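Side-chain contacts in CCMAN5 (Cellulosimicrobium cellulans, PDB 2XSG), which hydrolyses alpha-mannosides as a family GH92 glycosidase, and probably uncaps phosphorylated mannose on yeast-made glycoproteins to leave mannose 6-phosphate: residues E106-P110 with G111-V115; L597-T601 with G602-L606; P368-Y371 with R372-Q376; V257-E260 with Q261-D265. All coordinates share one frame; numbering follows the deposited sequence.

Interaction 1: residues E106-P110 with G111-V115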
loop_
_atom_site.group_PDB
_atom_site.type_symbol
_atom_site.label_atom_id
_atom_site.label_comp_id
_atom_site.label_asym_id
_atom_site.label_seq_id
_atom_site.Cartn_x
_atom_site.Cartn_y
_atom_site.Cartn_z
ATOM N N GLU A 106 -3.208 26.255 -2.132
ATOM C CA GLU A 106 -2.877 24.882 -2.492
ATOM C C GLU A 106 -4.200 24.146 -2.592
ATOM O O GLU A 106 -5.072 24.327 -1.736
ATOM C CB GLU A 106 -2.006 24.238 -1.403
ATOM C CG GLU A 106 -1.491 22.839 -1.711
ATOM C CD GLU A 106 -0.870 22.158 -0.495
ATOM O OE1 GLU A 106 -1.474 22.236 0.599
ATOM O OE2 GLU A 106 0.218 21.530 -0.630
ATOM N N ASP A 107 -4.321 23.305 -3.620
ATOM C CA ASP A 107 -5.549 22.570 -3.941
ATOM C C ASP A 107 -5.193 21.255 -4.670
ATOM O O ASP A 107 -4.401 21.257 -5.602
ATOM C CB ASP A 107 -6.424 23.456 -4.841
ATOM C CG ASP A 107 -7.773 22.845 -5.151
ATOM O OD1 ASP A 107 -8.362 22.171 -4.271
ATOM O OD2 ASP A 107 -8.265 23.074 -6.287
ATOM N N ALA A 108 -5.771 20.139 -4.232
ATOM C CA ALA A 108 -5.500 18.866 -4.854
ATOM C C ALA A 108 -6.655 17.898 -4.654
ATOM O O ALA A 108 -7.497 18.079 -3.780
ATOM C CB ALA A 108 -4.148 18.247 -4.325
ATOM N N GLY A 109 -6.677 16.875 -5.495
ATOM C CA GLY A 109 -7.689 15.828 -5.457
ATOM C C GLY A 109 -7.356 14.838 -6.555
ATOM O O GLY A 109 -6.340 15.013 -7.251
ATOM N N PRO A 110 -8.199 13.799 -6.728
ATOM C CA PRO A 110 -7.857 12.697 -7.629
ATOM C C PRO A 110 -7.457 13.119 -9.051
ATOM O O PRO A 110 -8.287 13.585 -9.816
ATOM C CB PRO A 110 -9.134 11.833 -7.609
ATOM C CG PRO A 110 -9.629 11.989 -6.225
ATOM C CD PRO A 110 -9.404 13.480 -5.934
ATOM N N GLY A 111 -6.171 12.960 -9.364
ATOM C CA GLY A 111 -5.633 13.263 -10.687
ATOM C C GLY A 111 -4.897 14.583 -10.828
ATOM O O GLY A 111 -4.336 14.873 -11.894
ATOM N N PHE A 112 -4.902 15.399 -9.778
ATOM C CA PHE A 112 -4.360 16.759 -9.882
ATOM C C PHE A 112 -3.742 17.279 -8.604
ATOM O O PHE A 112 -4.115 16.869 -7.520
ATOM C CB PHE A 112 -5.410 17.747 -10.448
ATOM C CG PHE A 112 -6.395 18.283 -9.429
ATOM C CD1 PHE A 112 -7.493 17.524 -9.036
ATOM C CD2 PHE A 112 -6.249 19.561 -8.911
ATOM C CE1 PHE A 112 -8.421 18.009 -8.117
ATOM C CE2 PHE A 112 -7.164 20.071 -7.981
ATOM C CZ PHE A 112 -8.256 19.279 -7.574
ATOM N N TYR A 113 -2.794 18.201 -8.747
ATOM C CA TYR A 113 -2.316 18.986 -7.613
ATOM C C TYR A 113 -1.946 20.410 -8.069
ATOM O O TYR A 113 -1.365 20.591 -9.141
ATOM C CB TYR A 113 -1.131 18.285 -6.943
ATOM C CG TYR A 113 -0.443 19.119 -5.889
ATOM C CD1 TYR A 113 0.509 20.081 -6.253
ATOM C CD2 TYR A 113 -0.717 18.938 -4.546
ATOM C CE1 TYR A 113 1.154 20.845 -5.308
ATOM C CE2 TYR A 113 -0.074 19.700 -3.580
ATOM C CZ TYR A 113 0.863 20.652 -3.972
ATOM O OH TYR A 113 1.491 21.432 -3.033
ATOM N N SER A 114 -2.301 21.415 -7.270
ATOM C CA SER A 114 -2.001 22.808 -7.628
ATOM C C SER A 114 -1.535 23.590 -6.395
ATOM O O SER A 114 -2.007 23.337 -5.270
ATOM C CB SER A 114 -3.210 23.482 -8.305
ATOM O OG SER A 114 -3.842 22.620 -9.265
ATOM N N VAL A 115 -0.588 24.515 -6.606
ATOM C CA VAL A 115 0.001 25.319 -5.525
ATOM C C VAL A 115 0.574 26.630 -6.080
ATOM O O VAL A 115 1.094 26.684 -7.216
ATOM C CB VAL A 115 1.111 24.542 -4.755
ATOM C CG1 VAL A 115 2.345 24.252 -5.652
ATOM C CG2 VAL A 115 1.540 25.290 -3.471
#
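A tight beta hairpin turns the chain so that Glu-106 to Gly-109 run back antiparallel against Phe-112 to Val-115, with Pro-110 and Gly-111 as the two central residues of a type II turn. Gly-111 has a phi of 101°, where a CB would clash with Pro-110 O. The amide of Phe-112 closes the turn with a bond of 2.9 Å to Gly-109 O, and Asp-107 and Ser-114 exchange the next pair of backbone bonds. On the face with Asp-107 and Ser-114, the Phe-112 ring lies back over the partner strand. Its CG sits between the backbone N and the carbonyl carbon (chi1 82°), which brings one ring face under Gly-109 N and the backbone of Ala-108. Ala-108 CA makes a CH-pi contact 4.1 Å from the centroid of the Phe-112 ring, while Asp-107 OD2 meets the ring edge 3.6 Å from Phe-112 CE2. Gly-109 suits this spot, since a CB would be tight against the ring. With an alanine at Phe-112, the backbone of Ala-108 and Gly-109 would probably lose its aromatic cover and Asp-107 OD2 the ring edge it lies against. On the other face Tyr-113 CD2 packs 3.5 Å from Ala-108 CB, and Tyr-113 OH donates to the anti lone pair of Glu-106 OE2 at 2.7 Å. Tyr-52 OH also bonds that oxygen, and His-103 ND1 bonds OE1, so both carboxylate oxygens are held. Phe-112 packs on Arg-279 and Arg-283 of helix 275-290, and strand 133-140 pairs with strand 112-121.

Interaction 2: residues L597-T601 with G602-L606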
loop_
_atom_site.group_PDB
_atom_site.type_symbol
_atom_site.label_atom_id
_atom_site.label_comp_id
_atom_site.label_asym_id
_atom_site.label_seq_id
_atom_site.Cartn_x
_atom_site.Cartn_y
_atom_site.Cartn_z
ATOM N N LEU A 597 -10.987 -12.035 15.492
ATOM C CA LEU A 597 -10.882 -13.410 16.005
ATOM C C LEU A 597 -11.887 -13.775 17.096
ATOM O O LEU A 597 -12.039 -14.950 17.444
ATOM C CB LEU A 597 -9.448 -13.736 16.432
ATOM C CG LEU A 597 -8.409 -13.484 15.330
ATOM C CD1 LEU A 597 -7.017 -13.893 15.791
ATOM C CD2 LEU A 597 -8.784 -14.198 14.036
ATOM N N PHE A 598 -12.573 -12.773 17.635
ATOM C CA PHE A 598 -13.638 -13.025 18.596
ATOM C C PHE A 598 -14.782 -13.845 17.996
ATOM O O PHE A 598 -15.473 -14.560 18.731
ATOM C CB PHE A 598 -14.150 -11.717 19.207
ATOM C CG PHE A 598 -13.175 -11.055 20.131
ATOM C CD1 PHE A 598 -12.507 -9.889 19.738
ATOM C CD2 PHE A 598 -12.924 -11.584 21.398
ATOM C CE1 PHE A 598 -11.621 -9.237 20.605
ATOM C CE2 PHE A 598 -12.038 -10.946 22.272
ATOM C CZ PHE A 598 -11.376 -9.768 21.867
ATOM N N ASN A 599 -14.959 -13.752 16.669
ATOM C CA ASN A 599 -15.899 -14.595 15.929
ATOM C C ASN A 599 -15.568 -16.081 16.105
ATOM O O ASN A 599 -16.446 -16.933 16.065
ATOM C CB ASN A 599 -15.846 -14.280 14.426
ATOM C CG ASN A 599 -16.508 -12.964 14.059
ATOM O OD1 ASN A 599 -17.074 -12.267 14.901
ATOM N ND2 ASN A 599 -16.428 -12.611 12.776
ATOM N N TYR A 600 -14.288 -16.379 16.288
ATOM C CA TYR A 600 -13.821 -17.757 16.436
ATOM C C TYR A 600 -13.927 -18.256 17.860
ATOM O O TYR A 600 -13.938 -19.464 18.084
ATOM C CB TYR A 600 -12.368 -17.890 15.990
ATOM C CG TYR A 600 -12.118 -17.687 14.505
ATOM C CD1 TYR A 600 -12.051 -16.397 13.955
ATOM C CD2 TYR A 600 -11.912 -18.776 13.655
ATOM C CE1 TYR A 600 -11.796 -16.201 12.596
ATOM C CE2 TYR A 600 -11.644 -18.580 12.276
ATOM C CZ TYR A 600 -11.579 -17.283 11.769
ATOM O OH TYR A 600 -11.341 -17.057 10.431
ATOM N N THR A 601 -13.993 -17.339 18.825
ATOM C CA THR A 601 -14.122 -17.732 20.226
ATOM C C THR A 601 -15.549 -17.639 20.727
ATOM O O THR A 601 -15.768 -17.624 21.940
ATOM C CB THR A 601 -13.255 -16.867 21.172
ATOM O OG1 THR A 601 -13.597 -15.481 21.007
ATOM C CG2 THR A 601 -11.764 -17.095 20.913
ATOM N N GLY A 602 -16.504 -17.566 19.800
ATOM C CA GLY A 602 -17.938 -17.523 20.129
ATOM C C GLY A 602 -18.391 -16.192 20.696
ATOM O O GLY A 602 -19.420 -16.103 21.379
ATOM N N GLU A 603 -17.631 -15.135 20.424
ATOM C CA GLU A 603 -18.010 -13.810 20.938
ATOM C C GLU A 603 -18.025 -12.771 19.820
ATOM O O GLU A 603 -17.268 -11.797 19.853
ATOM C CB GLU A 603 -17.108 -13.402 22.113
ATOM C CG GLU A 603 -17.185 -14.382 23.294
ATOM C CD GLU A 603 -16.669 -13.785 24.579
ATOM O OE1 GLU A 603 -15.442 -13.805 24.793
ATOM O OE2 GLU A 603 -17.490 -13.278 25.371
ATOM N N PRO A 604 -18.873 -12.993 18.798
ATOM C CA PRO A 604 -18.852 -12.100 17.637
ATOM C C PRO A 604 -19.171 -10.641 18.009
ATOM O O PRO A 604 -18.670 -9.720 17.351
ATOM C CB PRO A 604 -19.936 -12.670 16.711
ATOM C CG PRO A 604 -20.346 -13.974 17.293
ATOM C CD PRO A 604 -19.947 -14.004 18.712
ATOM N N SER A 605 -19.958 -10.422 19.067
ATOM C CA SER A 605 -20.253 -9.039 19.498
ATOM C C SER A 605 -18.970 -8.238 19.782
ATOM O O SER A 605 -18.912 -7.047 19.497
ATOM C CB SER A 605 -21.251 -8.996 20.677
ATOM O OG SER A 605 -20.696 -9.440 21.907
ATOM N N LEU A 606 -17.935 -8.905 20.303
ATOM C CA LEU A 606 -16.678 -8.232 20.631
ATOM C C LEU A 606 -15.893 -7.844 19.381
ATOM O O LEU A 606 -15.222 -6.817 19.361
ATOM C CB LEU A 606 -15.811 -9.077 21.581
ATOM C CG LEU A 606 -16.325 -9.306 23.021
ATOM C CD1 LEU A 606 -15.364 -10.213 23.751
ATOM C CD2 LEU A 606 -16.519 -7.986 23.800
HETATM O O HOH W 1 -13.126 -14.250 23.344
#
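Phe-598 brings its ring under Leu-606, eight residues further on, in the first turn of helix 604-616. With CG anti to the carbonyl carbon (chi1 -70°), the Phe-598 ring turns a face to Leu-606 CB, which sits 3.8 Å from the centroid of the Phe-598 ring in a CH-pi contact displaced toward the rim. Leu-606 CD1 continues along the ring, 3.7 Å from Phe-598 CE2. Phe-571 and Trp-610 also meet this ring, the latter nearly parallel to it. The Phe-598 carbonyl accepts from Glu-603 N at 2.8 Å.

At Asn-599 the amide oxygen OD1 rests against the proline ring, 3.3 Å from Pro-604 CA, a van der Waals contact. The other end of that amide is held elsewhere: ND2 donates to Gln-688 OE1 and to Val-689 O.

The chain from Leu-597 to Tyr-600 has helical backbone angles and then reverses at Gly-602, whose phi is positive (74°). The bond from Glu-603 N back to Phe-598 O spans this reversal. Helix 604-616 follows, in the catalytic domain, whose clan is known for alpha-alpha toroids.

Thr-601 reaches the second segment through water 1. Thr-601 OG1 donates to this water at 2.7 Å, and the water donates in turn to Glu-603 OE1 at 2.8 Å, lying in plane with the Phe-598 ring at its edge. The Glu-603 chain is extended beyond CG, and its OE2 forms a salt bridge with Arg-568 NH1 on helix 560-570.

Interaction 3: residues P368-Y371 with R372-Q376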
loop_
_atom_site.group_PDB
_atom_site.type_symbol
_atom_site.label_atom_id
_atom_site.label_comp_id
_atom_site.label_asym_id
_atom_site.label_seq_id
_atom_site.Cartn_x
_atom_site.Cartn_y
_atom_site.Cartn_z
ATOM N N PRO A 368 -12.735 -7.245 -9.024
ATOM C CA PRO A 368 -12.232 -8.600 -9.326
ATOM C C PRO A 368 -11.275 -8.673 -10.533
ATOM O O PRO A 368 -10.261 -9.392 -10.468
ATOM C CB PRO A 368 -13.522 -9.406 -9.570
ATOM C CG PRO A 368 -14.564 -8.689 -8.765
ATOM C CD PRO A 368 -14.206 -7.218 -8.917
ATOM N N ALA A 369 -11.579 -7.919 -11.601
ATOM C CA ALA A 369 -10.767 -7.918 -12.835
ATOM C C ALA A 369 -9.366 -7.374 -12.593
ATOM O O ALA A 369 -8.389 -7.899 -13.126
ATOM C CB ALA A 369 -11.442 -7.095 -13.930
ATOM N N LEU A 370 -9.273 -6.308 -11.800
ATOM C CA LEU A 370 -7.971 -5.738 -11.473
ATOM C C LEU A 370 -7.172 -6.740 -10.653
ATOM O O LEU A 370 -6.000 -6.990 -10.918
ATOM C CB LEU A 370 -8.136 -4.425 -10.699
ATOM C CG LEU A 370 -6.866 -3.704 -10.229
ATOM C CD1 LEU A 370 -6.027 -3.221 -11.444
ATOM C CD2 LEU A 370 -7.217 -2.524 -9.319
ATOM N N TYR A 371 -7.830 -7.317 -9.658
ATOM C CA TYR A 371 -7.220 -8.333 -8.798
ATOM C C TYR A 371 -6.689 -9.486 -9.620
ATOM O O TYR A 371 -5.562 -9.924 -9.393
ATOM C CB TYR A 371 -8.251 -8.837 -7.796
ATOM C CG TYR A 371 -7.915 -10.099 -7.024
ATOM C CD1 TYR A 371 -8.418 -11.328 -7.439
ATOM C CD2 TYR A 371 -7.190 -10.050 -5.832
ATOM C CE1 TYR A 371 -8.181 -12.485 -6.734
ATOM C CE2 TYR A 371 -6.926 -11.219 -5.109
ATOM C CZ TYR A 371 -7.429 -12.433 -5.573
ATOM O OH TYR A 371 -7.215 -13.604 -4.889
ATOM N N ARG A 372 -7.496 -9.979 -10.562
ATOM C CA ARG A 372 -7.046 -11.058 -11.426
ATOM C C ARG A 372 -5.756 -10.638 -12.157
ATOM O O ARG A 372 -4.784 -11.396 -12.181
ATOM C CB ARG A 372 -8.127 -11.511 -12.416
ATOM C CG ARG A 372 -7.707 -12.778 -13.194
ATOM C CD ARG A 372 -8.642 -13.218 -14.344
ATOM N NE ARG A 372 -8.279 -14.587 -14.748
ATOM C CZ ARG A 372 -7.259 -14.888 -15.554
ATOM N NH1 ARG A 372 -6.509 -13.922 -16.088
ATOM N NH2 ARG A 372 -6.982 -16.157 -15.842
ATOM N N ASP A 373 -5.726 -9.431 -12.717
ATOM C CA ASP A 373 -4.534 -9.008 -13.469
ATOM C C ASP A 373 -3.304 -8.936 -12.561
ATOM O O ASP A 373 -2.203 -9.309 -12.956
ATOM C CB ASP A 373 -4.749 -7.676 -14.189
ATOM C CG ASP A 373 -5.496 -7.826 -15.527
ATOM O OD1 ASP A 373 -5.953 -8.937 -15.881
ATOM O OD2 ASP A 373 -5.625 -6.795 -16.219
ATOM N N MET A 374 -3.504 -8.456 -11.334
ATOM C CA MET A 374 -2.431 -8.403 -10.362
ATOM C C MET A 374 -1.845 -9.783 -10.040
ATOM O O MET A 374 -0.627 -9.944 -9.964
ATOM C CB MET A 374 -2.926 -7.717 -9.095
ATOM C CG MET A 374 -3.210 -6.237 -9.292
ATOM S SD MET A 374 -3.806 -5.509 -7.759
ATOM C CE MET A 374 -3.852 -3.762 -8.181
ATOM N N VAL A 375 -2.716 -10.774 -9.835
ATOM C CA VAL A 375 -2.261 -12.115 -9.509
ATOM C C VAL A 375 -1.547 -12.729 -10.709
ATOM O O VAL A 375 -0.492 -13.346 -10.553
ATOM C CB VAL A 375 -3.412 -13.030 -9.019
ATOM C CG1 VAL A 375 -2.879 -14.444 -8.744
ATOM C CG2 VAL A 375 -4.067 -12.423 -7.730
ATOM N N GLN A 376 -2.119 -12.547 -11.898
ATOM C CA GLN A 376 -1.489 -13.011 -13.127
ATOM C C GLN A 376 -0.106 -12.385 -13.275
ATOM O O GLN A 376 0.846 -13.051 -13.698
ATOM C CB GLN A 376 -2.345 -12.697 -14.360
ATOM C CG GLN A 376 -1.729 -13.192 -15.719
ATOM C CD GLN A 376 -1.584 -14.710 -15.834
ATOM O OE1 GLN A 376 -2.424 -15.378 -16.443
ATOM N NE2 GLN A 376 -0.494 -15.259 -15.280
HETATM O O HOH W 2 -8.696 -9.242 -15.429
#
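Leu-370 and Tyr-371 each pack on the residue one helical turn ahead. In the apolar contacts, Met-374 stretches out its chain to lay CE 3.6 Å from Leu-370 CG, the methyl nestling against the leucine fork. Tyr-371 holds CG anti to the backbone N (chi1 167°), which sets its ring alongside Val-375, the two side chains pointing the same way; Val-375 CG2 stands over the middle of one ring face, 4.1 Å from the centroid of the Tyr-371 ring and 13° off its normal, a CH-pi contact.

The polar contacts begin with the backbone, where the amides of Arg-372 to Val-375 bond to the carbonyls of Pro-368 to Tyr-371. Water 2 adds a bridge, donating to Ala-369 O at 2.7 Å and to Asp-373 OD1 at 2.8 Å. Asp-373 OD2 takes the amide of Thr-346, so the carboxylate is held at both oxygens.

Tyr-371 OH bonds Asp-415 OD2 on helix 409-418. Putting a leucine at Tyr-371 would probably leave that carboxylate without its phenol partner and Val-375 CG2 without a ring to lie on. Such i-to-i+4 packing belongs to the first turns of helix 368-387, lodged against helices 353-366 and 409-418 in the largely helical catalytic domain, consistent with the (alpha/alpha)6 barrel of this clan.

Interaction 4: residues V257-E260 with Q261-D265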
loop_
_atom_site.group_PDB
_atom_site.type_symbol
_atom_site.label_atom_id
_atom_site.label_comp_id
_atom_site.label_asym_id
_atom_site.label_seq_id
_atom_site.Cartn_x
_atom_site.Cartn_y
_atom_site.Cartn_z
ATOM N N VAL A 257 10.021 0.143 -20.455
ATOM C CA VAL A 257 10.481 -0.551 -21.664
ATOM C C VAL A 257 11.586 0.204 -22.425
ATOM O O VAL A 257 12.645 -0.371 -22.729
ATOM C CB VAL A 257 9.288 -0.860 -22.597
ATOM C CG1 VAL A 257 9.743 -1.333 -23.980
ATOM C CG2 VAL A 257 8.360 -1.887 -21.941
ATOM N N SER A 258 11.329 1.463 -22.775
ATOM C CA SER A 258 12.307 2.241 -23.538
ATOM C C SER A 258 11.877 3.667 -23.668
ATOM O O SER A 258 10.721 4.019 -23.360
ATOM C CB SER A 258 12.537 1.645 -24.940
ATOM O OG SER A 258 11.431 1.870 -25.815
ATOM N N VAL A 259 12.818 4.502 -24.102
ATOM C CA VAL A 259 12.506 5.887 -24.379
ATOM C C VAL A 259 11.485 5.971 -25.516
ATOM O O VAL A 259 10.504 6.713 -25.425
ATOM C CB VAL A 259 13.783 6.700 -24.704
ATOM C CG1 VAL A 259 13.458 7.873 -25.644
ATOM C CG2 VAL A 259 14.423 7.210 -23.395
ATOM N N GLU A 260 11.701 5.196 -26.578
ATOM C CA GLU A 260 10.807 5.270 -27.700
ATOM C C GLU A 260 9.425 4.738 -27.336
ATOM O O GLU A 260 8.418 5.305 -27.770
ATOM C CB GLU A 260 11.390 4.602 -28.958
ATOM C CG GLU A 260 10.549 4.864 -30.241
ATOM C CD GLU A 260 10.582 6.319 -30.764
ATOM O OE1 GLU A 260 11.619 7.017 -30.654
ATOM O OE2 GLU A 260 9.548 6.764 -31.307
ATOM N N GLN A 261 9.362 3.702 -26.509
ATOM C CA GLN A 261 8.066 3.265 -26.001
ATOM C C GLN A 261 7.371 4.383 -25.191
ATOM O O GLN A 261 6.164 4.580 -25.327
ATOM C CB GLN A 261 8.173 1.971 -25.194
ATOM C CG GLN A 261 6.813 1.409 -24.782
ATOM C CD GLN A 261 5.979 0.978 -25.981
ATOM O OE1 GLN A 261 6.332 0.032 -26.671
ATOM N NE2 GLN A 261 4.876 1.680 -26.235
ATOM N N ALA A 262 8.139 5.132 -24.395
ATOM C CA ALA A 262 7.588 6.267 -23.638
ATOM C C ALA A 262 6.995 7.347 -24.573
ATOM O O ALA A 262 5.950 7.908 -24.294
ATOM C CB ALA A 262 8.644 6.864 -22.714
ATOM N N ARG A 263 7.681 7.609 -25.685
ATOM C CA ARG A 263 7.198 8.529 -26.725
ATOM C C ARG A 263 5.880 8.087 -27.355
ATOM O O ARG A 263 4.960 8.890 -27.530
ATOM C CB ARG A 263 8.275 8.689 -27.799
ATOM C CG ARG A 263 9.432 9.575 -27.360
ATOM C CD ARG A 263 10.582 9.422 -28.338
ATOM N NE ARG A 263 11.738 10.231 -27.974
ATOM C CZ ARG A 263 12.967 10.056 -28.457
ATOM N NH1 ARG A 263 13.217 9.067 -29.317
ATOM N NH2 ARG A 263 13.955 10.871 -28.067
ATOM N N ILE A 264 5.801 6.808 -27.699
ATOM C CA ILE A 264 4.568 6.222 -28.210
ATOM C C ILE A 264 3.457 6.328 -27.155
ATOM O O ILE A 264 2.357 6.805 -27.451
ATOM C CB ILE A 264 4.793 4.771 -28.611
ATOM C CG1 ILE A 264 5.684 4.716 -29.860
ATOM C CG2 ILE A 264 3.441 4.018 -28.806
ATOM C CD1 ILE A 264 6.296 3.348 -30.091
ATOM N N ASP A 265 3.758 5.905 -25.927
ATOM C CA ASP A 265 2.799 5.999 -24.824
ATOM C C ASP A 265 2.271 7.416 -24.694
ATOM O O ASP A 265 1.081 7.617 -24.463
ATOM C CB ASP A 265 3.440 5.574 -23.494
ATOM C CG ASP A 265 3.803 4.091 -23.451
ATOM O OD1 ASP A 265 3.255 3.287 -24.255
ATOM O OD2 ASP A 265 4.654 3.722 -22.609
#
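Ser-258 caps the start of helix 259-270: its OG accepts from Gln-261 N at 2.8 Å, the classic N-cap bond. To reach that amide, OG takes the position between the backbone N and the carbonyl carbon (chi1 73°). Just before the cap, Val-257 CG1 leans on the aliphatic part of the glutamine, 3.9 Å from Gln-261 CB.

One turn on, Arg-263 is met from two directions. Val-259 CG1 sits over the centre of one guanidinium face, 3.6 Å from Arg-263 CZ, while Glu-260 OE1 comes in at the edge and accepts from Arg-263 NH1 at 2.9 Å, a salt bridge. That oxygen lies only 2° out of the guanidinium plane, though the carboxylate itself is turned 66° against it. The Glu-260 chain bends at chi2 to get there.

Further out, Glu-186 OE2 forms a second salt bridge, with Arg-263 NE, tying the helix to strand 185-195, and Val-259 packs on Tyr-203 of strand 198-208. Gln-261 NE2 is held by Ser-329 OG. The same nitrogen also donates to Asp-265 OD1 at 3.0 Å, approaching from above the carboxylate plane.

The four contacts are separate local structures spread over one chain. Interactions 1 and 4 sit toward the N-terminal beta-rich region, centres about 27 Å apart: the first is a hairpin of the large antiparallel sheet, the second the start of the helix that follows strand 248-255 and packs on that sheet. Interactions 2 and 3 lie in the catalytic range, with nearest atoms about 16 Å apart. Interactions 2 and 4 mark the far ends, about 53 Å between centres, on opposite sides of the chain's centre; interaction 3 is much nearer, its centre about 16 Å from that of the chain. None includes the calcium ligands Asn-588, Glu-589 and Asp-662, although 597-606 follows the first two closely in sequence.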